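Local coordinates for proteolytically activated form of PPO4 Tyrosinase (Agaricus bisporus var. bisporus H97, PDB 4OUA), which catalyses the o-hydroxylation of monophenols and the oxidation of the resulting o-diphenols to o-quinones at a pair of copper ions, starting melanin synthesis, at residues H56-T61 with H268-A273; Y78-Q83 with E308-F313; K187-N192 with R263-H268; K41-Y46 with F170-P175. All coordinates share one frame; numbering follows the deposited sequence.

Contact 1: residues H56-T61 with H268-A273; sequences HGLPFT and HALFAA. With NA (sodium ion), chain E; CU1 (copper (I) ion), chain C.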
# COMPACT_ATOMS: atom_id res chain seq x y z
N HIS A 56 1.41 9.31 -5.32
CA HIS A 56 1.04 9.65 -3.95
C HIS A 56 1.34 11.12 -3.63
O HIS A 56 0.43 11.90 -3.35
CB HIS A 56 1.77 8.74 -2.96
CG HIS A 56 1.19 8.75 -1.58
ND1 HIS A 56 1.72 9.50 -0.55
CD2 HIS A 56 0.13 8.09 -1.05
CE1 HIS A 56 1.01 9.31 0.54
NE2 HIS A 56 0.04 8.46 0.27
N GLY A 57 2.61 11.49 -3.69
CA GLY A 57 3.02 12.85 -3.40
C GLY A 57 3.79 13.48 -4.55
O GLY A 57 3.27 13.60 -5.66
N LEU A 58 5.03 13.89 -4.27
CA LEU A 58 5.89 14.44 -5.31
C LEU A 58 6.30 13.36 -6.31
O LEU A 58 6.41 12.19 -5.95
CB LEU A 58 7.13 15.08 -4.69
CG LEU A 58 6.93 16.39 -3.93
CD1 LEU A 58 8.21 16.79 -3.20
CD2 LEU A 58 6.49 17.49 -4.88
N PRO A 59 6.54 13.76 -7.57
CA PRO A 59 6.38 15.14 -8.01
C PRO A 59 4.92 15.51 -8.24
O PRO A 59 4.07 14.62 -8.35
CB PRO A 59 7.16 15.17 -9.33
CG PRO A 59 7.02 13.78 -9.85
CD PRO A 59 7.03 12.88 -8.64
N PHE A 60 4.63 16.80 -8.31
CA PHE A 60 3.26 17.25 -8.55
C PHE A 60 2.95 17.29 -10.04
O PHE A 60 2.77 18.36 -10.62
CB PHE A 60 3.04 18.63 -7.93
CG PHE A 60 3.21 18.66 -6.43
CD1 PHE A 60 3.09 17.50 -5.69
CD2 PHE A 60 3.48 19.85 -5.78
CE1 PHE A 60 3.25 17.53 -4.31
CE2 PHE A 60 3.64 19.88 -4.41
CZ PHE A 60 3.52 18.72 -3.67
N THR A 61 2.87 16.11 -10.65
CA THR A 61 2.60 16.00 -12.08
C THR A 61 1.52 14.95 -12.35
O THR A 61 1.39 13.98 -11.61
CB THR A 61 3.87 15.63 -12.87
OG1 THR A 61 4.37 14.37 -12.42
CG2 THR A 61 4.94 16.69 -12.69
N HIS A 268 6.69 11.39 5.77
CA HIS A 268 6.40 12.57 4.96
C HIS A 268 5.55 12.18 3.76
O HIS A 268 6.00 11.43 2.89
CB HIS A 268 7.70 13.25 4.51
CG HIS A 268 7.53 14.67 4.09
ND1 HIS A 268 6.71 15.05 3.05
CD2 HIS A 268 8.08 15.81 4.57
CE1 HIS A 268 6.75 16.36 2.91
NE2 HIS A 268 7.58 16.85 3.82
N ALA A 269 4.32 12.69 3.71
CA ALA A 269 3.36 12.29 2.69
C ALA A 269 3.86 12.53 1.27
O ALA A 269 3.37 11.91 0.32
CB ALA A 269 2.04 13.02 2.91
N LEU A 270 4.83 13.42 1.12
CA LEU A 270 5.34 13.76 -0.20
C LEU A 270 6.42 12.79 -0.67
O LEU A 270 6.82 12.81 -1.83
CB LEU A 270 5.89 15.19 -0.21
CG LEU A 270 4.90 16.32 0.10
CD1 LEU A 270 5.60 17.66 0.11
CD2 LEU A 270 3.75 16.31 -0.89
N PHE A 271 6.89 11.94 0.24
CA PHE A 271 7.98 11.02 -0.07
C PHE A 271 7.70 9.59 0.40
O PHE A 271 8.46 8.67 0.10
CB PHE A 271 9.29 11.51 0.54
CG PHE A 271 9.70 12.89 0.09
CD1 PHE A 271 10.37 13.07 -1.11
CD2 PHE A 271 9.42 14.00 0.87
CE1 PHE A 271 10.75 14.33 -1.52
CE2 PHE A 271 9.79 15.27 0.45
CZ PHE A 271 10.46 15.43 -0.74
N ALA A 272 6.62 9.41 1.15
CA ALA A 272 6.33 8.14 1.80
C ALA A 272 6.17 6.99 0.81
O ALA A 272 6.56 5.86 1.09
CB ALA A 272 5.08 8.26 2.67
N ALA A 273 5.59 7.28 -0.35
CA ALA A 273 5.30 6.25 -1.34
C ALA A 273 6.58 5.64 -1.92
O ALA A 273 6.58 4.48 -2.34
CB ALA A 273 4.45 6.83 -2.46
NA NA E . 2.75 13.04 -7.82
CU CU1 C . -1.85 8.27 1.07
O HOH W 1 1.95 11.96 -9.78
O HOH W 2 -0.60 7.98 3.12
O HOH W 3 0.92 14.19 -8.09
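His56 meets Ala269 at one side of its ring and a copper ion at the other, in the type-3 dicopper centre of a tyrosinase. Its ND1 donates a hydrogen bond of 3.0 Å to Ala269 O, which lies near the ring plane, so the bond restrains the rotation of the imidazole and directs NE2 to the metal at 2.1 Å. CG, anti to the backbone N (chi1 -164°), sets the ring between Ala269 O and the copper. The CB of His56 rests against the CB of Ala273. His81 and His90 bind the same copper.

Gly57 suits its place because its CA lies 4.1 Å from Leu270 CA, and a CB would run into Leu270 and Ala269 O. Next, Leu58 N bonds to Leu270 O at 3.2 Å. The Leu58 side chain forks between two aromatic rings: CD1 approaches Phe271 CZ at 3.6 Å, while CD2 sits over the centre of the Phe60 ring. An alanine at Leu58 would probably leave Phe271 CZ and that Phe60 face without their methyl partners and open a gap beside Leu270 CB. Phe60 presents its edge, CE1 and CZ, to Leu270 CD2.

A cis peptide precedes Pro59 in the turn around the sodium ion, which Gly54 and two waters also bind; Gly57 O lies 2.3 Å from the sodium and Pro59 O 2.1 Å from it.

Contact 2: residues Y78-Q83 with E308-F313; sequences YCTHSQ and EGSMGF. With CU1 (copper (I) ion), chain C.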
# COMPACT_ATOMS: atom_id res chain seq x y z
N TYR A 78 -1.58 13.21 -5.33
CA TYR A 78 -2.85 12.62 -5.72
C TYR A 78 -3.59 12.05 -4.51
O TYR A 78 -4.82 12.07 -4.46
CB TYR A 78 -2.65 11.50 -6.75
CG TYR A 78 -2.75 11.94 -8.19
CD1 TYR A 78 -3.94 12.45 -8.70
CD2 TYR A 78 -1.67 11.83 -9.05
CE1 TYR A 78 -4.04 12.84 -10.02
CE2 TYR A 78 -1.76 12.21 -10.38
CZ TYR A 78 -2.95 12.72 -10.86
OH TYR A 78 -3.05 13.11 -12.17
N CYS A 79 -2.82 11.55 -3.54
CA CYS A 79 -3.39 10.83 -2.40
C CYS A 79 -4.38 11.68 -1.63
O CYS A 79 -4.17 12.87 -1.41
CB CYS A 79 -2.28 10.35 -1.46
SG CYS A 79 -1.39 11.65 -0.58
N THR A 80 -5.47 11.05 -1.22
CA THR A 80 -6.53 11.72 -0.48
C THR A 80 -6.37 11.46 1.02
O THR A 80 -6.45 10.32 1.47
CB THR A 80 -7.91 11.26 -0.93
OG1 THR A 80 -8.03 9.84 -0.74
CG2 THR A 80 -8.12 11.58 -2.40
N HIS A 81 -6.14 12.52 1.78
CA HIS A 81 -5.90 12.40 3.21
C HIS A 81 -6.77 13.37 3.98
O HIS A 81 -7.03 14.49 3.52
CB HIS A 81 -4.42 12.63 3.52
CG HIS A 81 -3.49 11.79 2.70
ND1 HIS A 81 -2.74 12.30 1.67
CD2 HIS A 81 -3.21 10.46 2.75
CE1 HIS A 81 -2.02 11.33 1.12
NE2 HIS A 81 -2.29 10.21 1.76
N SER A 82 -7.23 12.95 5.16
CA SER A 82 -8.10 13.76 6.00
C SER A 82 -9.47 13.99 5.36
O SER A 82 -10.18 14.93 5.71
CB SER A 82 -7.44 15.11 6.30
OG SER A 82 -6.15 14.93 6.85
N GLN A 83 -9.84 13.10 4.44
CA GLN A 83 -11.12 13.22 3.75
C GLN A 83 -11.80 11.86 3.59
O GLN A 83 -11.16 10.81 3.77
CB GLN A 83 -10.93 13.88 2.39
CG GLN A 83 -9.72 13.38 1.63
CD GLN A 83 -9.83 13.63 0.14
OE1 GLN A 83 -10.85 13.33 -0.47
NE2 GLN A 83 -8.78 14.18 -0.45
N GLU A 308 -7.53 19.09 3.04
CA GLU A 308 -6.11 19.25 2.75
C GLU A 308 -5.87 19.75 1.33
O GLU A 308 -5.18 20.75 1.12
CB GLU A 308 -5.36 17.93 2.95
CG GLU A 308 -5.23 17.49 4.40
CD GLU A 308 -4.07 16.53 4.61
OE1 GLU A 308 -3.19 16.47 3.73
OE2 GLU A 308 -4.05 15.85 5.66
N GLY A 309 -6.46 19.06 0.36
CA GLY A 309 -6.28 19.41 -1.04
C GLY A 309 -5.36 18.43 -1.75
O GLY A 309 -4.26 18.15 -1.28
N SER A 310 -5.81 17.91 -2.88
CA SER A 310 -5.01 16.97 -3.67
C SER A 310 -5.17 17.31 -5.15
O SER A 310 -6.00 18.13 -5.51
CB SER A 310 -5.43 15.53 -3.40
OG SER A 310 -6.75 15.30 -3.86
N MET A 311 -4.37 16.69 -6.01
CA MET A 311 -4.41 17.04 -7.43
C MET A 311 -5.73 16.61 -8.07
O MET A 311 -6.01 16.96 -9.22
CB MET A 311 -3.21 16.41 -8.16
CG MET A 311 -3.16 16.64 -9.68
SD MET A 311 -1.72 15.89 -10.49
CE MET A 311 -0.45 17.13 -10.18
N GLY A 312 -6.55 15.87 -7.34
CA GLY A 312 -7.86 15.49 -7.83
C GLY A 312 -8.90 16.51 -7.42
O GLY A 312 -9.80 16.85 -8.19
N PHE A 313 -8.78 17.01 -6.19
CA PHE A 313 -9.76 17.95 -5.65
C PHE A 313 -9.09 19.12 -4.95
O PHE A 313 -8.24 18.94 -4.08
CB PHE A 313 -10.70 17.24 -4.68
CG PHE A 313 -11.22 15.93 -5.18
CD1 PHE A 313 -12.24 15.89 -6.12
CD2 PHE A 313 -10.69 14.74 -4.71
CE1 PHE A 313 -12.72 14.68 -6.58
CE2 PHE A 313 -11.17 13.53 -5.17
CZ PHE A 313 -12.19 13.50 -6.10
CU CU1 C . -1.85 8.27 1.07
O HOH W 2 -0.60 7.98 3.12
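Glu308 reaches over the loop to Ser82, whose OG donates to Glu308 OE2 at 2.6 Å, meeting the carboxylate on its anti side and 27° out of its plane. The same hydroxyl is hydrogen-bonded to His235, so a small polar residue serves two partners. The methylenes of Glu308 lie beside His81 O, CG at 3.6 Å. Past Gly309, Ser310, a small residue facing the other loop, sets CB against Cys79 O and Tyr78 O. Met311 is extended as far as SD, CG anti to the backbone N (chi1 177°), and bends only at its terminal methyl; it lays SD over one face of the Tyr78 ring, 3.9 Å from the ring centroid, a Met-aromatic contact. An alanine at Tyr78 would probably leave this sulfur without its aromatic face and Trp63 N without the hydroxyl that accepts its weak hydrogen bond. Phe313 O accepts from Ser310 N at 2.9 Å, turning the chain back. Within residues 78-83, a thioether of 1.8 Å between Cys79 SG and His81 CE1, known from fungal tyrosinases, fastens a copper ligand. Helix 86-109 packs Trp89 on Tyr78, Cys79 and Thr80, while Leu319 of strand 318-319 touches Gln83 and Phe313.

Contact 3: residues K187-N192 with R263-H268; sequences KTTVRN and RGHMTH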
# COMPACT_ATOMS: atom_id res chain seq x y z
N LYS A 187 20.32 10.06 -1.40
CA LYS A 187 20.42 9.28 -2.62
C LYS A 187 19.38 8.17 -2.66
O LYS A 187 18.79 7.90 -3.71
CB LYS A 187 21.83 8.69 -2.75
CG LYS A 187 22.94 9.73 -2.59
CD LYS A 187 24.31 9.15 -2.87
CE LYS A 187 24.47 8.79 -4.34
NZ LYS A 187 24.45 9.99 -5.22
N THR A 188 19.15 7.52 -1.53
CA THR A 188 18.12 6.49 -1.45
C THR A 188 17.11 6.84 -0.36
O THR A 188 17.35 7.72 0.46
CB THR A 188 18.72 5.09 -1.15
OG1 THR A 188 19.00 4.97 0.25
CG2 THR A 188 19.99 4.88 -1.95
N THR A 189 15.98 6.14 -0.36
CA THR A 189 15.00 6.29 0.71
C THR A 189 15.58 5.80 2.04
O THR A 189 16.38 4.87 2.07
CB THR A 189 13.70 5.52 0.40
OG1 THR A 189 14.00 4.14 0.18
CG2 THR A 189 13.05 6.09 -0.86
N VAL A 190 15.18 6.44 3.13
CA VAL A 190 15.76 6.13 4.44
C VAL A 190 14.71 5.90 5.52
O VAL A 190 13.71 6.61 5.60
CB VAL A 190 16.71 7.25 4.90
CG1 VAL A 190 17.03 7.09 6.37
CG2 VAL A 190 17.98 7.24 4.06
N ARG A 191 14.95 4.89 6.35
CA ARG A 191 14.05 4.55 7.45
C ARG A 191 14.66 4.88 8.80
O ARG A 191 15.77 4.45 9.11
CB ARG A 191 13.68 3.07 7.39
CG ARG A 191 12.91 2.66 6.16
CD ARG A 191 12.72 1.15 6.10
NE ARG A 191 12.13 0.72 4.83
CZ ARG A 191 12.01 -0.55 4.45
NH1 ARG A 191 12.44 -1.52 5.24
NH2 ARG A 191 11.47 -0.84 3.28
N ASN A 192 13.93 5.64 9.61
CA ASN A 192 14.34 5.95 10.98
C ASN A 192 15.74 6.57 11.04
O ASN A 192 16.63 6.02 11.69
CB ASN A 192 14.29 4.68 11.83
CG ASN A 192 14.26 4.97 13.32
OD1 ASN A 192 13.65 5.94 13.76
ND2 ASN A 192 14.92 4.12 14.10
N ARG A 263 13.15 13.59 10.23
CA ARG A 263 12.09 12.95 9.47
C ARG A 263 12.61 12.20 8.25
O ARG A 263 13.35 12.75 7.43
CB ARG A 263 11.05 13.99 9.03
CG ARG A 263 10.37 14.71 10.18
CD ARG A 263 9.27 15.62 9.68
NE ARG A 263 9.78 16.63 8.75
CZ ARG A 263 9.01 17.49 8.09
NH1 ARG A 263 7.69 17.47 8.25
NH2 ARG A 263 9.56 18.38 7.27
N GLY A 264 12.23 10.93 8.14
CA GLY A 264 12.58 10.12 6.98
C GLY A 264 11.49 10.19 5.93
O GLY A 264 10.60 11.03 6.00
N HIS A 265 11.55 9.29 4.95
CA HIS A 265 10.60 9.30 3.85
C HIS A 265 9.19 8.86 4.27
O HIS A 265 8.20 9.49 3.90
CB HIS A 265 11.10 8.42 2.70
CG HIS A 265 12.27 8.99 1.97
ND1 HIS A 265 13.56 8.89 2.43
CD2 HIS A 265 12.34 9.67 0.80
CE1 HIS A 265 14.38 9.48 1.58
NE2 HIS A 265 13.67 9.96 0.58
N MET A 266 9.11 7.78 5.04
CA MET A 266 7.82 7.22 5.44
C MET A 266 6.98 8.17 6.29
O MET A 266 5.76 8.02 6.38
CB MET A 266 8.02 5.91 6.20
CG MET A 266 8.11 4.68 5.31
SD MET A 266 6.55 4.30 4.48
CE MET A 266 5.52 3.80 5.86
N THR A 267 7.63 9.15 6.93
CA THR A 267 6.91 10.08 7.79
C THR A 267 6.63 11.41 7.09
O THR A 267 6.37 12.42 7.74
CB THR A 267 7.69 10.35 9.09
OG1 THR A 267 6.89 11.16 9.96
CG2 THR A 267 9.00 11.06 8.79
N HIS A 268 6.69 11.39 5.77
CA HIS A 268 6.40 12.57 4.96
C HIS A 268 5.55 12.18 3.76
O HIS A 268 6.00 11.43 2.89
CB HIS A 268 7.70 13.25 4.51
CG HIS A 268 7.53 14.67 4.09
ND1 HIS A 268 6.71 15.05 3.05
CD2 HIS A 268 8.08 15.81 4.57
CE1 HIS A 268 6.75 16.36 2.91
NE2 HIS A 268 7.58 16.85 3.82
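Thr189 lies over His265 so that its CA, not its side-chain tip, bears on one face of the imidazole, a CH-pi contact between two loops of the tyrosinase central domain. The CA is 3.6 Å from the ring centroid and 27° off the ring normal, displaced toward the rim. The two side chains cross at about a right angle, and Thr189 CG2 comes down beside His265 CD2 at 4.0 Å. A flat ring suits this position, because it can take a backbone CH on its face while Val190 O stands at its edge, in plane. CG of His265 is anti to the carbonyl carbon (chi1 -71°), beside its own backbone N, and that N gives a long, weak hydrogen bond of 3.5 Å to Val190 O.

Gly264 comes just before. Its CA is 3.9 Å from Val190 O, and a side chain here would collide with that oxygen. His265 then opens a type I beta turn, closed by the bond of 3.1 Å from His268 N to His265 O, which sets the backbone from which the ring projects.

Farther out, Phe183 meets the His265 ring edge-to-face, and Tyr168 N is the hydrogen-bond partner of Thr189 OG1. Arg191, whose side chain starts away from the contact, forms a salt bridge with Asp275 and so ties residues 187-192 to the chain leading into helix 277-295. Within residues 187-192, Thr188 OG1 donates to Thr189 O at 3.2 Å, from 44° above the carbonyl plane.

Contact 4: residues K41-Y46 with F170-P175; sequences KDQSDY and FHPIDP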
# COMPACT_ATOMS: atom_id res chain seq x y z
N LYS A 41 13.59 0.77 -13.93
CA LYS A 41 12.99 1.40 -15.10
C LYS A 41 13.24 2.91 -15.10
O LYS A 41 13.48 3.51 -14.05
CB LYS A 41 11.48 1.13 -15.15
CG LYS A 41 11.10 -0.28 -15.57
CD LYS A 41 9.59 -0.43 -15.65
CE LYS A 41 9.19 -1.84 -16.05
NZ LYS A 41 7.71 -2.03 -15.98
N ASP A 42 13.19 3.51 -16.28
CA ASP A 42 13.35 4.95 -16.42
C ASP A 42 12.25 5.68 -15.66
O ASP A 42 11.07 5.32 -15.76
CB ASP A 42 13.33 5.34 -17.90
CG ASP A 42 13.36 6.84 -18.11
OD1 ASP A 42 14.00 7.55 -17.30
OD2 ASP A 42 12.75 7.31 -19.09
N GLN A 43 12.62 6.70 -14.90
CA GLN A 43 11.67 7.40 -14.03
C GLN A 43 10.61 8.16 -14.81
O GLN A 43 9.62 8.61 -14.24
CB GLN A 43 12.41 8.35 -13.09
CG GLN A 43 13.15 7.64 -11.96
CD GLN A 43 13.78 8.60 -10.98
OE1 GLN A 43 14.24 8.19 -9.91
NE2 GLN A 43 13.81 9.87 -11.34
N SER A 44 10.80 8.30 -16.12
CA SER A 44 9.80 8.94 -16.96
C SER A 44 8.83 7.91 -17.52
O SER A 44 7.87 8.25 -18.21
CB SER A 44 10.47 9.72 -18.09
OG SER A 44 11.23 10.80 -17.58
N ASP A 45 9.10 6.64 -17.22
CA ASP A 45 8.21 5.55 -17.59
C ASP A 45 7.06 5.46 -16.58
O ASP A 45 7.29 5.26 -15.39
CB ASP A 45 8.98 4.23 -17.65
CG ASP A 45 8.19 3.11 -18.31
OD1 ASP A 45 6.95 3.08 -18.19
OD2 ASP A 45 8.82 2.25 -18.95
N TYR A 46 5.84 5.62 -17.07
CA TYR A 46 4.65 5.62 -16.21
C TYR A 46 4.50 4.33 -15.42
O TYR A 46 4.00 4.34 -14.29
CB TYR A 46 3.39 5.87 -17.04
CG TYR A 46 3.23 7.31 -17.48
CD1 TYR A 46 3.65 8.36 -16.67
CD2 TYR A 46 2.65 7.62 -18.70
CE1 TYR A 46 3.50 9.68 -17.06
CE2 TYR A 46 2.50 8.94 -19.10
CZ TYR A 46 2.92 9.96 -18.28
OH TYR A 46 2.77 11.26 -18.68
N PHE A 170 16.97 6.51 -6.00
CA PHE A 170 16.58 7.50 -6.99
C PHE A 170 17.62 7.60 -8.10
O PHE A 170 18.83 7.57 -7.83
CB PHE A 170 16.36 8.87 -6.34
CG PHE A 170 15.17 8.93 -5.43
CD1 PHE A 170 15.28 8.63 -4.09
CD2 PHE A 170 13.93 9.30 -5.93
CE1 PHE A 170 14.18 8.69 -3.25
CE2 PHE A 170 12.82 9.36 -5.10
CZ PHE A 170 12.95 9.05 -3.76
N HIS A 171 17.15 7.72 -9.34
CA HIS A 171 18.04 7.86 -10.48
C HIS A 171 17.37 8.65 -11.60
O HIS A 171 16.76 8.08 -12.50
CB HIS A 171 18.47 6.48 -11.00
CG HIS A 171 17.34 5.51 -11.18
ND1 HIS A 171 16.56 5.49 -12.31
CD2 HIS A 171 16.86 4.54 -10.37
CE1 HIS A 171 15.65 4.54 -12.19
NE2 HIS A 171 15.81 3.95 -11.02
N PRO A 172 17.48 9.99 -11.53
CA PRO A 172 18.19 10.68 -10.46
C PRO A 172 17.24 11.14 -9.36
O PRO A 172 16.06 10.79 -9.37
CB PRO A 172 18.80 11.87 -11.18
CG PRO A 172 17.76 12.22 -12.21
CD PRO A 172 17.08 10.92 -12.61
N ILE A 173 17.76 11.92 -8.41
CA ILE A 173 16.90 12.60 -7.45
C ILE A 173 16.13 13.68 -8.20
O ILE A 173 16.71 14.66 -8.66
CB ILE A 173 17.70 13.23 -6.30
CG1 ILE A 173 18.43 12.15 -5.50
CG2 ILE A 173 16.78 14.03 -5.39
CD1 ILE A 173 19.25 12.69 -4.36
N ASP A 174 14.82 13.47 -8.35
CA ASP A 174 13.98 14.35 -9.15
C ASP A 174 14.13 15.82 -8.76
O ASP A 174 14.27 16.14 -7.58
CB ASP A 174 12.51 13.93 -9.04
CG ASP A 174 11.62 14.65 -10.03
OD1 ASP A 174 11.22 15.80 -9.75
OD2 ASP A 174 11.30 14.06 -11.09
N PRO A 175 14.11 16.71 -9.77
CA PRO A 175 14.25 18.16 -9.58
C PRO A 175 13.17 18.76 -8.68
O PRO A 175 13.29 19.92 -8.28
CB PRO A 175 14.13 18.70 -11.01
CG PRO A 175 14.53 17.57 -11.89
CD PRO A 175 14.02 16.34 -11.19
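The imidazole of His171 carries Gln43 OE1 over the centre of one face, 4.2 Å above the plane, and meets Lys41 O at its edge, where CE1 is the nearest atom. The amide of Gln43 is inclined by 34° to this ring, so the two flat groups are not stacked in parallel. Phe170 is approached obliquely by the same OE1, 4.1 Å from its CD2.

Both ends of the amide are used, which is why a glutamine suits the place. OE1 accepts from His171 N at 3.0 Å in a nearly straight bond (166°), the donor standing well above the carbonyl plane, and is also hydrogen-bonded to Tyr168 OH. NE2 gives a bond of 3.1 Å to Pro172 O. With an acceptor needed at one end and a donor at the other, the amide is held against flipping. CG of Gln43 is anti to the carbonyl carbon (chi1 -74°), and the chain beyond it is extended, long enough to span from one loop to the other.

Gln43 projects from a type I beta turn, Asp42 to Asp45, in the loop between helices 25-39 and 49-54; Asp45 N bonds to Asp42 O at 2.8 Å. The other loop, in the tyrosinase central domain, has a cis peptide before Pro172. His171 NE2 bonds to Gln39 O near the end of helix 25-39, while the Phe170 ring meets those of Phe177 and Phe274.

In the fold
Contacts 1, 2 and 3 are mostly buried, whereas contact 4 is only partly so and lies farthest from the centre of the chain. Contacts 1 and 2 share a copper ion through His56 and His81, and Met311 CE packs on the backbone of Phe60 and Thr61, so their chemistry mixes metal ligation with sulfur and aromatic packing. Contact 3 shares His268 with contact 1 and backs it at Phe271 and Ala272, but lies away from the metals and relies on ring-to-backbone packing. Contact 4 depends on amide hydrogen bonds; it joins contact 3 through Phe170, whose N probably bonds to Lys187 O. Contacts 2 and 4 do not touch.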